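Local coordinates for protein ethylbenzene dehydrogenase alpha-subunit (Aromatoleum aromaticum, PDB 2IVF) that belongs to the molybdopterin oxidoreductase family and carries a molybdenum atom, two pterin guanine dinucleotide ligands and an iron-sulfur cluster, at residues C127-A132 / S862-L867. Sequence-based numbering, arbitrary orientation.
Sequences CQKGSA and SHLSRL. With SF4 (iron/sulfur cluster), chain K.
Leu864 pushes its two methyls against the outer side of the turn whose inner side holds the iron-sulfur cluster, and its nearest approach is to a backbone oxygen: CD2 of Leu864 lies 3.5 Å from O of Gln128. That same methyl also packs on CB of Ala132, while CD1 of Leu864 rests on CA of Lys129 at 3.8 Å. CG of Leu864 sits anti to its own carbonyl carbon (chi1 -76°), which carries the branch point toward the turn. Next to the leucine, the His863 ring meets CB of Ala132 obliquely through CD2, 3.8 Å away; elsewhere CD1 of Leu867 touches CG of Gln128. No hydrogen bond joins the two segments, so the fit is purely by van der Waals contact.

The turn is stiffened from within. O of Cys127 accepts N and OG of Ser131 from opposite faces of its carbonyl plane, the OG bond being 2.8 Å. SG of Cys127 binds FE1 of the cluster at 2.3 Å and also receives a nearly straight bond from N of Gly130 (178°), an N-H...S contact that would be expected to stabilise thiolate charge. CA of Gly130 lies 3.7 Å from S4 of the cluster. NZ of Lys129 turns away from the leucine, bonding OE1 of Gln128 from above the amide plane and O of Arg851; the side chain also touches a bound molybdopterin guanine dinucleotide (MGD).

The contact thus backs a cluster-ligand loop, between strand 102-108 and helix 134-137, with short helix 862-865, which lies within the molybdopterin dinucleotide binding region. Asn136 of helix 134-137 packs on Leu864, and the beta-subunit packs on both segments, through its Thr33 against Ser131 and its Asn40 against His863, and O of its Phe95 accepts a bond from NE of Arg866.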
loop_
_atom_site.group_PDB
_atom_site.type_symbol
_atom_site.label_atom_id
_atom_site.label_comp_id
_atom_site.label_asym_id
_atom_site.label_seq_id
_atom_site.Cartn_x
_atom_site.Cartn_y
_atom_site.Cartn_z
ATOM N N CYS A 127 1.858 -6.877 -4.345
ATOM C CA CYS A 127 2.013 -5.484 -4.014
ATOM C C CYS A 127 3.301 -5.290 -3.244
ATOM O O CYS A 127 4.032 -6.277 -2.946
ATOM C CB CYS A 127 0.858 -4.992 -3.227
ATOM S SG CYS A 127 0.873 -5.381 -1.438
ATOM N N GLN A 128 3.587 -4.041 -2.914
ATOM C CA GLN A 128 4.909 -3.745 -2.351
ATOM C C GLN A 128 5.010 -4.215 -0.879
ATOM O O GLN A 128 6.096 -4.553 -0.401
ATOM C CB GLN A 128 5.271 -2.249 -2.527
ATOM C CG GLN A 128 4.553 -1.276 -1.540
ATOM C CD GLN A 128 3.105 -1.012 -1.887
ATOM O OE1 GLN A 128 2.402 -1.897 -2.401
ATOM N NE2 GLN A 128 2.620 0.175 -1.553
ATOM N N LYS A 129 3.880 -4.265 -0.173
ATOM C CA LYS A 129 3.898 -4.691 1.194
ATOM C C LYS A 129 4.162 -6.194 1.202
ATOM O O LYS A 129 5.034 -6.656 1.919
ATOM C CB LYS A 129 2.587 -4.400 1.871
ATOM C CG LYS A 129 2.396 -2.944 2.257
ATOM C CD LYS A 129 1.889 -2.085 1.087
ATOM C CE LYS A 129 0.472 -2.461 0.642
ATOM N NZ LYS A 129 0.050 -1.669 -0.554
ATOM N N GLY A 130 3.406 -6.924 0.394
ATOM C CA GLY A 130 3.564 -8.388 0.256
ATOM C C GLY A 130 4.939 -8.798 -0.214
ATOM O O GLY A 130 5.530 -9.780 0.279
ATOM N N SER A 131 5.450 -8.042 -1.179
ATOM C CA SER A 131 6.736 -8.336 -1.815
ATOM C C SER A 131 7.947 -7.966 -0.940
ATOM O O SER A 131 9.099 -8.222 -1.340
ATOM C CB SER A 131 6.808 -7.616 -3.158
ATOM O OG SER A 131 5.854 -8.143 -4.068
ATOM N N ALA A 132 7.689 -7.367 0.220
ATOM C CA ALA A 132 8.731 -7.035 1.221
ATOM C C ALA A 132 8.397 -7.578 2.606
ATOM O O ALA A 132 9.021 -7.205 3.602
ATOM C CB ALA A 132 8.872 -5.528 1.318
ATOM N N SER A 862 10.184 -0.859 9.473
ATOM C CA SER A 862 11.221 0.062 9.018
ATOM C C SER A 862 11.371 0.085 7.497
ATOM O O SER A 862 11.387 1.153 6.891
ATOM C CB SER A 862 12.554 -0.284 9.644
ATOM O OG SER A 862 12.513 0.024 11.020
ATOM N N HIS A 863 11.543 -1.091 6.915
ATOM C CA HIS A 863 11.800 -1.224 5.473
ATOM C C HIS A 863 10.731 -0.544 4.622
ATOM O O HIS A 863 11.049 0.243 3.689
ATOM C CB HIS A 863 11.915 -2.706 5.135
ATOM C CG HIS A 863 12.287 -2.985 3.718
ATOM N ND1 HIS A 863 13.589 -3.169 3.320
ATOM C CD2 HIS A 863 11.531 -3.135 2.605
ATOM C CE1 HIS A 863 13.625 -3.424 2.022
ATOM N NE2 HIS A 863 12.388 -3.414 1.566
ATOM N N LEU A 864 9.462 -0.834 4.938
ATOM C CA LEU A 864 8.349 -0.358 4.133
ATOM C C LEU A 864 8.099 1.091 4.415
ATOM O O LEU A 864 7.604 1.828 3.549
ATOM C CB LEU A 864 7.089 -1.225 4.372
ATOM C CG LEU A 864 7.159 -2.592 3.662
ATOM C CD1 LEU A 864 6.104 -3.624 4.126
ATOM C CD2 LEU A 864 7.044 -2.312 2.111
ATOM N N SER A 865 8.450 1.522 5.626
ATOM C CA SER A 865 8.242 2.909 6.019
ATOM C C SER A 865 9.193 3.847 5.330
ATOM O O SER A 865 8.904 5.011 5.242
ATOM C CB SER A 865 8.328 3.063 7.532
ATOM O OG SER A 865 7.183 2.479 8.124
ATOM N N ARG A 866 10.302 3.322 4.826
ATOM C CA ARG A 866 11.220 4.084 3.965
ATOM C C ARG A 866 10.731 4.346 2.501
ATOM O O ARG A 866 11.400 5.060 1.755
ATOM C CB ARG A 866 12.570 3.424 3.949
ATOM C CG ARG A 866 13.222 3.397 5.299
ATOM C CD ARG A 866 14.534 2.674 5.163
ATOM N NE ARG A 866 15.016 2.367 6.494
ATOM C CZ ARG A 866 15.164 1.157 7.029
ATOM N NH1 ARG A 866 15.013 0.050 6.326
ATOM N NH2 ARG A 866 15.612 1.065 8.257
ATOM N N LEU A 867 9.552 3.820 2.138
ATOM C CA LEU A 867 8.899 4.126 0.841
ATOM C C LEU A 867 8.121 5.447 0.941
ATOM O O LEU A 867 7.562 5.900 -0.032
ATOM C CB LEU A 867 7.939 2.985 0.474
ATOM C CG LEU A 867 8.742 1.706 0.138
ATOM C CD1 LEU A 867 7.824 0.568 -0.325
ATOM C CD2 LEU A 867 9.817 1.901 -0.921
HETATM FE FE1 SF4 K . -0.306 -7.355 -1.241
HETATM FE FE2 SF4 K . -1.362 -9.518 -2.498
HETATM FE FE3 SF4 K . -0.192 -9.831 -0.125
HETATM FE FE4 SF4 K . -2.589 -8.505 -0.299
HETATM S S1 SF4 K . -2.248 -10.711 -0.676
HETATM S S2 SF4 K . -0.681 -7.877 0.929
HETATM S S3 SF4 K . -2.321 -7.505 -2.338
HETATM S S4 SF4 K . 0.862 -9.181 -2.067
#